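PDB 6GFV: beta-hexosaminidase LpqI from Mycobacterium tuberculosis H37Rv, which hydrolyses the terminal beta-1,4-linked N-acetylglucosamine from peptidoglycan fragments, a step in the recycling of the mycobacterial cell wall. Local coordinates for residues Val226-Val231 and Met273-Asp278; Glu284-Thr289 and Asp295-Val300; Pro177-Phe182 and Thr215-Ala220. One frame throughout, in Å; residues are numbered along the deposited sequence.

Overall arrangement
All three contacts are buried joints of one TIM-barrel domain, none a surface patch, and they differ in chemistry. Contact 1 is built round a polar ring, packing aliphatic, sulfur and imidazole groups beside the predicted catalytic residues. Contacts 2 and 3 are apolar joints between barrel strands and the layer outside them, on opposite sides of the chain's centre, though the strand of contact 3 also carries predicted substrate-binding residues. Helix 274-277 of contact 1 leads into helix 282-292 of contact 2, and I276 CG2 touches A285 CB at 3.8 Å. Contacts 1 and 3 lie on neighbouring strands, 223-230 and 176-182, tied by a probable hydrogen bond from G227 N to F182 O.

Contact 1 of 3, residues Val226-Val231 and Met273-Asp278; sequences VGHLQV and MAAISD
H228 and A275 bring the two backbones to their closest approach, with CA atoms 6.5 Å apart: a bend that interrupts strand 223-230 near its C-terminal end faces the start of the short helix 274-277. H228 is the centre of an inverse gamma turn, closed by a weak bond from L229 N to G227 O. Opposite it, M273 is the N-cap residue, and its carbonyl oxygen receives I276 N and S277 N in the first turn of the helix.

The imidazole of H228 is the centre of the contact. I276 CG1 sits almost squarely above one face, 3.4 Å from the ring centroid and 5° off the ring normal, a clear CH-pi contact in which the isoleucine branch meets the ring at about a right angle. With CG1 beside the backbone N (chi1 -63°), the branch reaches from the helix over the imidazole, and CD1 lies 3.7 Å from H228 ND1. M273 approaches obliquely in a sulfur-aromatic contact, its SD 4.5 Å from the centroid of the H228 ring and well off the normal. At the root of the ring, A275 CB touches H228 CB at 3.9 Å.

Both ring nitrogens are engaged: ND1 is hydrogen-bonded to S241 OG and NE2 to D269 O, so the rotation of the imidazole is fixed from two directions while I276 covers a face. H228 also touches D268, the probable nucleophile, and M273 lies close to H193, the probable proton donor/acceptor. The arrangement is consistent with a cluster bordering the catalytic residues, at the C-terminal end of the strands of a TIM barrel, where family 3 glycosidases carry their active site.

Contact 2 of 3, residues Glu284-Thr289 and Asp295-Val300; sequences EAVLRT and DIALWV
V286 and W299 meet at about a right angle between helix 282-292 and strand 297-299, whose short axes approach to 8.8 Å and run roughly antiparallel, at 148°. The two methyls of V286 divide the work. CG1, anti to the backbone N (chi1 166°), rests on A297 CB at 4.0 Å, while CG2 meets the six-membered part of the indole obliquely, 3.8 Å from W299 CZ3.

One helical turn on, T289 presents its methyl, not its hydroxyl, to the strand: CG2 is 3.7 Å from A297 CB. The small alanine is therefore touched by both V286 and T289, a one-carbon side chain consistent with the close approach of V286 and A297, whose CA atoms are 5.9 Å apart. A297 and W299, two positions apart, point to the same side of the strand, toward the helix.

The polar ends are bonded beyond the contact: T289 OG1 to S241 O and W299 NE1 to E304 OE1. V286 is also packed against L26 of the neighbouring strand and V308 and L312 of helix 305-317. What joins helix to strand here is thus wholly apolar, methyl against methyl and methyl against indole, consistent with cohesion from burial and shape, while hydrogen bonds to outside partners orient the hydroxyl and the indole N-H.

Contact 3 of 3, residues Pro177-Phe182 and Thr215-Ala220; sequences PVLKHF and TLVTQA
Next to L179, which meets L216 of helix 211-216, K180 NZ is gripped by a salt bridge to E82 OE2 and a hydrogen bond to F132 O; D80 OD1 adds only a long, weak ion pair. The strand thus has two characters: K180 turns toward E82 and F132, and probably into the substrate site, whereas L179 points the other way, into an apolar layer.

L179 carries the whole contact on its strand. Its CG lies beside the backbone N (chi1 -39°), and from there CD1 extends to L216 CB at 3.7 Å, the two leucines slanting past each other. The same methyl grazes V217 CG1 at 4.4 Å. L216 is met at the root of its side chain rather than at its tip, so a single branch of L179 fits against the L216-V217 corner.

That corner is shaped by a type I beta turn from L216 to Q219, closed by a weak backbone bond. T218 OG1 donates to T215 O at 2.9 Å, tilted 30° from the carbonyl plane, and ties the turn back to T215. Around the joint, F182 stacks edge-to-face with Y213, and P177 packs on A167 and R171 of helix 156-172.

Beyond L179 the strand turns its corner at H181, preceded by a cis peptide; H181, too, is predicted to bind substrate. After strand 176-182 the chain makes a long excursion, with the short strand 197-198 and helix 202-206, before helix 211-216 leads into the parallel neighbour 223-230, to whose G223 and M225 L179 is backbone-bonded. The contact therefore packs strand against helix within a beta-alpha-beta crossover, the repeating element of the TIM barrel.

Contact 1 of 3, residues Val226-Val231 and Met273-Asp278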
loop_
_atom_site.group_PDB
_atom_site.type_symbol
_atom_site.label_atom_id
_atom_site.label_comp_id
_atom_site.label_asym_id
_atom_site.label_seq_id
_atom_site.Cartn_x
_atom_site.Cartn_y
_atom_site.Cartn_z
ATOM N N VAL A 226 4.521 -2.073 -4.235
ATOM C CA VAL A 226 5.656 -2.200 -5.157
ATOM C C VAL A 226 6.560 -0.978 -5.020
ATOM O O VAL A 226 6.093 0.132 -5.143
ATOM C CB VAL A 226 5.177 -2.344 -6.619
ATOM C CG1 VAL A 226 6.352 -2.559 -7.571
ATOM C CG2 VAL A 226 4.166 -3.506 -6.753
ATOM N N GLY A 227 7.834 -1.192 -4.719
ATOM C CA GLY A 227 8.792 -0.113 -4.557
ATOM C C GLY A 227 9.248 0.572 -5.841
ATOM O O GLY A 227 8.978 0.099 -6.950
ATOM N N HIS A 228 9.921 1.704 -5.667
ATOM C CA HIS A 228 10.467 2.497 -6.749
ATOM C C HIS A 228 11.845 1.952 -7.107
ATOM O O HIS A 228 12.859 2.643 -6.926
ATOM C CB HIS A 228 10.599 3.976 -6.345
ATOM C CG HIS A 228 9.335 4.613 -5.860
ATOM N ND1 HIS A 228 8.095 4.297 -6.363
ATOM C CD2 HIS A 228 9.129 5.581 -4.932
ATOM C CE1 HIS A 228 7.175 5.025 -5.753
ATOM N NE2 HIS A 228 7.777 5.816 -4.882
ATOM N N LEU A 229 11.873 0.714 -7.590
ATOM C CA LEU A 229 13.099 -0.057 -7.703
ATOM C C LEU A 229 13.405 -0.484 -9.141
ATOM O O LEU A 229 12.597 -1.159 -9.767
ATOM C CB LEU A 229 13.004 -1.297 -6.814
ATOM C CG LEU A 229 12.856 -1.099 -5.308
ATOM C CD1 LEU A 229 12.479 -2.389 -4.636
ATOM C CD2 LEU A 229 14.144 -0.552 -4.715
ATOM N N GLN A 230 14.568 -0.084 -9.644
ATOM C CA GLN A 230 15.054 -0.522 -10.944
ATOM C C GLN A 230 15.659 -1.923 -10.823
ATOM O O GLN A 230 16.505 -2.181 -9.980
ATOM C CB GLN A 230 16.071 0.480 -11.496
ATOM C CG GLN A 230 15.516 1.865 -11.765
ATOM C CD GLN A 230 16.602 2.897 -11.983
ATOM O OE1 GLN A 230 17.507 2.706 -12.794
ATOM N NE2 GLN A 230 16.534 3.988 -11.240
ATOM N N VAL A 231 15.198 -2.840 -11.659
ATOM C CA VAL A 231 15.589 -4.237 -11.533
ATOM C C VAL A 231 16.203 -4.774 -12.831
ATOM O O VAL A 231 15.512 -4.918 -13.836
ATOM C CB VAL A 231 14.383 -5.102 -11.151
ATOM C CG1 VAL A 231 14.805 -6.558 -10.968
ATOM C CG2 VAL A 231 13.679 -4.540 -9.897
ATOM N N MET A 273 8.639 11.226 -2.838
ATOM C CA MET A 273 9.883 10.479 -2.998
ATOM C C MET A 273 10.596 10.838 -4.284
ATOM O O MET A 273 10.029 10.726 -5.373
ATOM C CB MET A 273 9.620 8.976 -2.937
ATOM C CG MET A 273 9.100 8.537 -1.582
ATOM S SD MET A 273 8.780 6.772 -1.448
ATOM C CE MET A 273 10.421 6.160 -1.114
ATOM N N ALA A 274 11.852 11.257 -4.139
ATOM C CA ALA A 274 12.646 11.771 -5.251
ATOM C C ALA A 274 12.881 10.752 -6.360
ATOM O O ALA A 274 13.118 11.134 -7.500
ATOM C CB ALA A 274 13.976 12.284 -4.746
ATOM N N ALA A 275 12.819 9.462 -6.041
ATOM C CA ALA A 275 13.031 8.438 -7.067
ATOM C C ALA A 275 11.980 8.557 -8.171
ATOM O O ALA A 275 12.213 8.166 -9.311
ATOM C CB ALA A 275 13.013 7.052 -6.458
ATOM N N ILE A 276 10.826 9.111 -7.816
ATOM C CA ILE A 276 9.766 9.381 -8.766
ATOM C C ILE A 276 9.735 10.854 -9.151
ATOM O O ILE A 276 9.680 11.186 -10.335
ATOM C CB ILE A 276 8.386 8.983 -8.200
ATOM C CG1 ILE A 276 8.330 7.481 -7.930
ATOM C CG2 ILE A 276 7.280 9.375 -9.155
ATOM C CD1 ILE A 276 8.756 6.622 -9.117
ATOM N N SER A 277 9.788 11.737 -8.154
ATOM C CA SER A 277 9.558 13.158 -8.402
ATOM C C SER A 277 10.736 13.847 -9.111
ATOM O O SER A 277 10.590 14.958 -9.611
ATOM C CB SER A 277 9.217 13.892 -7.091
ATOM O OG SER A 277 10.153 13.636 -6.058
ATOM N N ASP A 278 11.893 13.194 -9.172
ATOM C CA ASP A 278 12.995 13.711 -9.980
ATOM C C ASP A 278 12.690 13.606 -11.466
ATOM O O ASP A 278 13.243 14.354 -12.270
ATOM C CB ASP A 278 14.296 12.966 -9.692
ATOM C CG ASP A 278 14.964 13.430 -8.420
ATOM O OD1 ASP A 278 14.468 14.400 -7.808
ATOM O OD2 ASP A 278 15.991 12.826 -8.041
#

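Contact 2 of 3, residues Glu284-Thr289 and Asp295-Val300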
loop_
_atom_site.group_PDB
_atom_site.type_symbol
_atom_site.label_atom_id
_atom_site.label_comp_id
_atom_site.label_asym_id
_atom_site.label_seq_id
_atom_site.Cartn_x
_atom_site.Cartn_y
_atom_site.Cartn_z
ATOM N N GLU A 284 1.352 12.601 -13.896
ATOM C CA GLU A 284 1.978 11.679 -14.840
ATOM C C GLU A 284 2.400 10.388 -14.142
ATOM O O GLU A 284 2.362 9.302 -14.733
ATOM C CB GLU A 284 3.188 12.319 -15.524
ATOM C CG GLU A 284 2.842 13.507 -16.434
ATOM C CD GLU A 284 1.920 13.152 -17.606
ATOM O OE1 GLU A 284 1.953 11.999 -18.089
ATOM O OE2 GLU A 284 1.163 14.041 -18.055
ATOM N N ALA A 285 2.810 10.504 -12.888
ATOM C CA ALA A 285 3.209 9.331 -12.128
ATOM C C ALA A 285 2.000 8.437 -11.847
ATOM O O ALA A 285 2.089 7.217 -11.955
ATOM C CB ALA A 285 3.892 9.733 -10.845
ATOM N N VAL A 286 0.873 9.056 -11.503
ATOM C CA VAL A 286 -0.348 8.321 -11.227
ATOM C C VAL A 286 -0.791 7.552 -12.469
ATOM O O VAL A 286 -1.121 6.370 -12.381
ATOM C CB VAL A 286 -1.485 9.262 -10.736
ATOM C CG1 VAL A 286 -2.832 8.550 -10.769
ATOM C CG2 VAL A 286 -1.184 9.766 -9.345
ATOM N N LEU A 287 -0.786 8.218 -13.622
ATOM C CA LEU A 287 -1.132 7.571 -14.887
ATOM C C LEU A 287 -0.241 6.345 -15.155
ATOM O O LEU A 287 -0.729 5.300 -15.521
ATOM C CB LEU A 287 -1.031 8.565 -16.053
ATOM C CG LEU A 287 -1.318 8.048 -17.474
ATOM C CD1 LEU A 287 -2.632 7.311 -17.559
ATOM C CD2 LEU A 287 -1.307 9.194 -18.481
ATOM N N ARG A 288 1.063 6.494 -14.964
ATOM C CA ARG A 288 2.011 5.411 -15.194
ATOM C C ARG A 288 1.752 4.201 -14.314
ATOM O O ARG A 288 1.789 3.074 -14.794
ATOM C CB ARG A 288 3.445 5.900 -14.976
ATOM C CG ARG A 288 4.006 6.719 -16.130
ATOM C CD ARG A 288 4.389 5.845 -17.311
ATOM N NE ARG A 288 5.320 4.779 -16.942
ATOM C CZ ARG A 288 6.645 4.888 -16.997
ATOM N NH1 ARG A 288 7.216 6.016 -17.410
ATOM N NH2 ARG A 288 7.405 3.864 -16.645
ATOM N N THR A 289 1.481 4.425 -13.024
ATOM C CA THR A 289 1.360 3.300 -12.109
ATOM C C THR A 289 0.058 2.543 -12.380
ATOM O O THR A 289 0.037 1.331 -12.314
ATOM C CB THR A 289 1.469 3.741 -10.619
ATOM O OG1 THR A 289 1.780 2.608 -9.803
ATOM C CG2 THR A 289 0.197 4.432 -10.113
ATOM N N ASP A 295 -3.483 -1.155 -8.491
ATOM C CA ASP A 295 -4.884 -0.815 -8.221
ATOM C C ASP A 295 -5.051 0.502 -7.427
ATOM O O ASP A 295 -6.071 1.173 -7.532
ATOM C CB ASP A 295 -5.572 -1.955 -7.466
ATOM C CG ASP A 295 -5.422 -3.310 -8.162
ATOM O OD1 ASP A 295 -5.943 -3.448 -9.277
ATOM O OD2 ASP A 295 -4.812 -4.231 -7.573
ATOM N N ILE A 296 -4.057 0.826 -6.612
ATOM C CA ILE A 296 -4.079 2.019 -5.765
ATOM C C ILE A 296 -2.857 2.865 -6.038
ATOM O O ILE A 296 -1.727 2.381 -5.949
ATOM C CB ILE A 296 -4.113 1.675 -4.250
ATOM C CG1 ILE A 296 -5.449 1.055 -3.860
ATOM C CG2 ILE A 296 -3.853 2.913 -3.404
ATOM C CD1 ILE A 296 -6.603 1.950 -4.118
ATOM N N ALA A 297 -3.100 4.113 -6.421
ATOM C CA ALA A 297 -2.054 5.112 -6.574
ATOM C C ALA A 297 -1.991 5.982 -5.308
ATOM O O ALA A 297 -2.938 6.681 -4.976
ATOM C CB ALA A 297 -2.304 5.972 -7.783
ATOM N N LEU A 298 -0.849 5.936 -4.638
ATOM C CA LEU A 298 -0.667 6.518 -3.322
ATOM C C LEU A 298 0.293 7.708 -3.335
ATOM O O LEU A 298 1.363 7.631 -3.935
ATOM C CB LEU A 298 -0.141 5.447 -2.371
ATOM C CG LEU A 298 0.249 5.853 -0.954
ATOM C CD1 LEU A 298 -0.991 6.051 -0.112
ATOM C CD2 LEU A 298 1.151 4.813 -0.330
ATOM N N TRP A 299 -0.098 8.799 -2.675
ATOM C CA TRP A 299 0.815 9.912 -2.398
ATOM C C TRP A 299 0.306 10.736 -1.201
ATOM O O TRP A 299 -0.769 10.467 -0.671
ATOM C CB TRP A 299 1.052 10.787 -3.653
ATOM C CG TRP A 299 -0.010 11.771 -4.105
ATOM C CD1 TRP A 299 0.003 13.130 -3.932
ATOM C CD2 TRP A 299 -1.198 11.485 -4.867
ATOM N NE1 TRP A 299 -1.105 13.699 -4.517
ATOM C CE2 TRP A 299 -1.862 12.713 -5.085
ATOM C CE3 TRP A 299 -1.768 10.316 -5.364
ATOM C CZ2 TRP A 299 -3.063 12.795 -5.787
ATOM C CZ3 TRP A 299 -2.967 10.401 -6.043
ATOM C CH2 TRP A 299 -3.598 11.632 -6.254
ATOM N N VAL A 300 1.088 11.718 -0.764
ATOM C CA VAL A 300 0.928 12.233 0.601
ATOM C C VAL A 300 0.305 13.617 0.759
ATOM O O VAL A 300 0.334 14.169 1.847
ATOM C CB VAL A 300 2.287 12.257 1.335
ATOM C CG1 VAL A 300 2.887 10.860 1.387
ATOM C CG2 VAL A 300 3.254 13.252 0.685
#

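Contact 3 of 3, residues Pro177-Phe182 and Thr215-Ala220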
loop_
_atom_site.group_PDB
_atom_site.type_symbol
_atom_site.label_atom_id
_atom_site.label_comp_id
_atom_site.label_asym_id
_atom_site.label_seq_id
_atom_site.Cartn_x
_atom_site.Cartn_y
_atom_site.Cartn_z
ATOM N N PRO A 177 -3.096 -6.236 6.103
ATOM C CA PRO A 177 -1.636 -6.163 6.023
ATOM C C PRO A 177 -1.141 -5.944 4.586
ATOM O O PRO A 177 -1.744 -6.460 3.645
ATOM C CB PRO A 177 -1.197 -7.526 6.542
ATOM C CG PRO A 177 -2.337 -8.455 6.120
ATOM C CD PRO A 177 -3.581 -7.621 6.224
ATOM N N VAL A 178 -0.051 -5.197 4.424
ATOM C CA VAL A 178 0.497 -4.934 3.111
ATOM C C VAL A 178 1.996 -5.212 3.096
ATOM O O VAL A 178 2.765 -4.525 3.762
ATOM C CB VAL A 178 0.243 -3.481 2.650
ATOM C CG1 VAL A 178 0.760 -3.286 1.243
ATOM C CG2 VAL A 178 -1.245 -3.158 2.689
ATOM N N LEU A 179 2.397 -6.238 2.349
ATOM C CA LEU A 179 3.814 -6.603 2.211
ATOM C C LEU A 179 4.573 -5.569 1.366
ATOM O O LEU A 179 4.057 -5.079 0.366
ATOM C CB LEU A 179 3.944 -8.004 1.569
ATOM C CG LEU A 179 2.963 -9.132 1.948
ATOM C CD1 LEU A 179 3.232 -10.392 1.108
ATOM C CD2 LEU A 179 3.006 -9.484 3.425
ATOM N N LYS A 180 5.807 -5.254 1.761
ATOM C CA LYS A 180 6.612 -4.262 1.043
ATOM C C LYS A 180 8.121 -4.538 1.178
ATOM O O LYS A 180 8.528 -5.223 2.112
ATOM C CB LYS A 180 6.263 -2.841 1.539
ATOM C CG LYS A 180 6.473 -2.556 3.024
ATOM C CD LYS A 180 5.877 -1.186 3.419
ATOM C CE LYS A 180 6.400 -0.684 4.773
ATOM N NZ LYS A 180 5.855 0.645 5.223
ATOM N N HIS A 181 8.962 -4.047 0.257
ATOM C CA HIS A 181 8.618 -3.388 -1.002
ATOM C C HIS A 181 8.978 -4.282 -2.216
ATOM O O HIS A 181 10.157 -4.470 -2.516
ATOM C CB HIS A 181 9.369 -2.053 -1.141
ATOM C CG HIS A 181 9.316 -1.184 0.081
ATOM N ND1 HIS A 181 9.978 -1.488 1.250
ATOM C CD2 HIS A 181 8.679 -0.016 0.307
ATOM C CE1 HIS A 181 9.738 -0.550 2.147
ATOM N NE2 HIS A 181 8.946 0.350 1.601
ATOM N N PHE A 182 7.986 -4.808 -2.913
ATOM C CA PHE A 182 8.216 -5.731 -4.036
ATOM C C PHE A 182 9.028 -5.075 -5.177
ATOM O O PHE A 182 8.747 -3.945 -5.566
ATOM C CB PHE A 182 6.851 -6.235 -4.542
ATOM C CG PHE A 182 6.920 -7.328 -5.594
ATOM C CD1 PHE A 182 6.981 -7.016 -6.937
ATOM C CD2 PHE A 182 6.849 -8.660 -5.236
ATOM C CE1 PHE A 182 7.013 -8.021 -7.908
ATOM C CE2 PHE A 182 6.889 -9.665 -6.200
ATOM C CZ PHE A 182 6.976 -9.339 -7.532
ATOM N N THR A 215 5.033 -17.755 -0.380
ATOM C CA THR A 215 4.025 -18.268 0.531
ATOM C C THR A 215 3.144 -17.165 1.138
ATOM O O THR A 215 1.999 -17.413 1.455
ATOM C CB THR A 215 4.666 -19.091 1.662
ATOM O OG1 THR A 215 5.501 -18.255 2.449
ATOM C CG2 THR A 215 5.522 -20.218 1.093
ATOM N N LEU A 216 3.644 -15.945 1.284
ATOM C CA LEU A 216 2.835 -14.931 1.978
ATOM C C LEU A 216 1.720 -14.317 1.115
ATOM O O LEU A 216 0.730 -13.813 1.651
ATOM C CB LEU A 216 3.729 -13.819 2.526
ATOM C CG LEU A 216 4.738 -14.241 3.594
ATOM C CD1 LEU A 216 5.379 -13.015 4.203
ATOM C CD2 LEU A 216 4.093 -15.111 4.665
ATOM N N VAL A 217 1.862 -14.359 -0.210
ATOM C CA VAL A 217 0.848 -13.757 -1.070
ATOM C C VAL A 217 -0.430 -14.587 -1.126
ATOM O O VAL A 217 -1.448 -14.109 -1.610
ATOM C CB VAL A 217 1.349 -13.536 -2.521
ATOM C CG1 VAL A 217 2.633 -12.725 -2.539
ATOM C CG2 VAL A 217 1.528 -14.868 -3.247
ATOM N N THR A 218 -0.380 -15.813 -0.609
ATOM C CA THR A 218 -1.528 -16.713 -0.656
ATOM C C THR A 218 -2.391 -16.665 0.590
ATOM O O THR A 218 -3.392 -17.378 0.677
ATOM C CB THR A 218 -1.097 -18.182 -0.837
ATOM O OG1 THR A 218 -0.365 -18.620 0.315
ATOM C CG2 THR A 218 -0.245 -18.327 -2.048
ATOM N N GLN A 219 -1.995 -15.855 1.567
ATOM C CA GLN A 219 -2.720 -15.835 2.834
ATOM C C GLN A 219 -3.635 -14.612 2.931
ATOM O O GLN A 219 -3.297 -13.620 3.560
ATOM C CB GLN A 219 -1.722 -15.908 4.005
ATOM C CG GLN A 219 -1.048 -17.290 4.116
ATOM C CD GLN A 219 0.182 -17.321 5.018
ATOM O OE1 GLN A 219 0.638 -16.291 5.518
ATOM N NE2 GLN A 219 0.721 -18.515 5.234
ATOM N N ALA A 220 -4.813 -14.712 2.321
ATOM C CA ALA A 220 -5.730 -13.584 2.157
ATOM C C ALA A 220 -6.538 -13.273 3.427
ATOM O O ALA A 220 -6.751 -14.153 4.250
ATOM C CB ALA A 220 -6.678 -13.855 0.991
#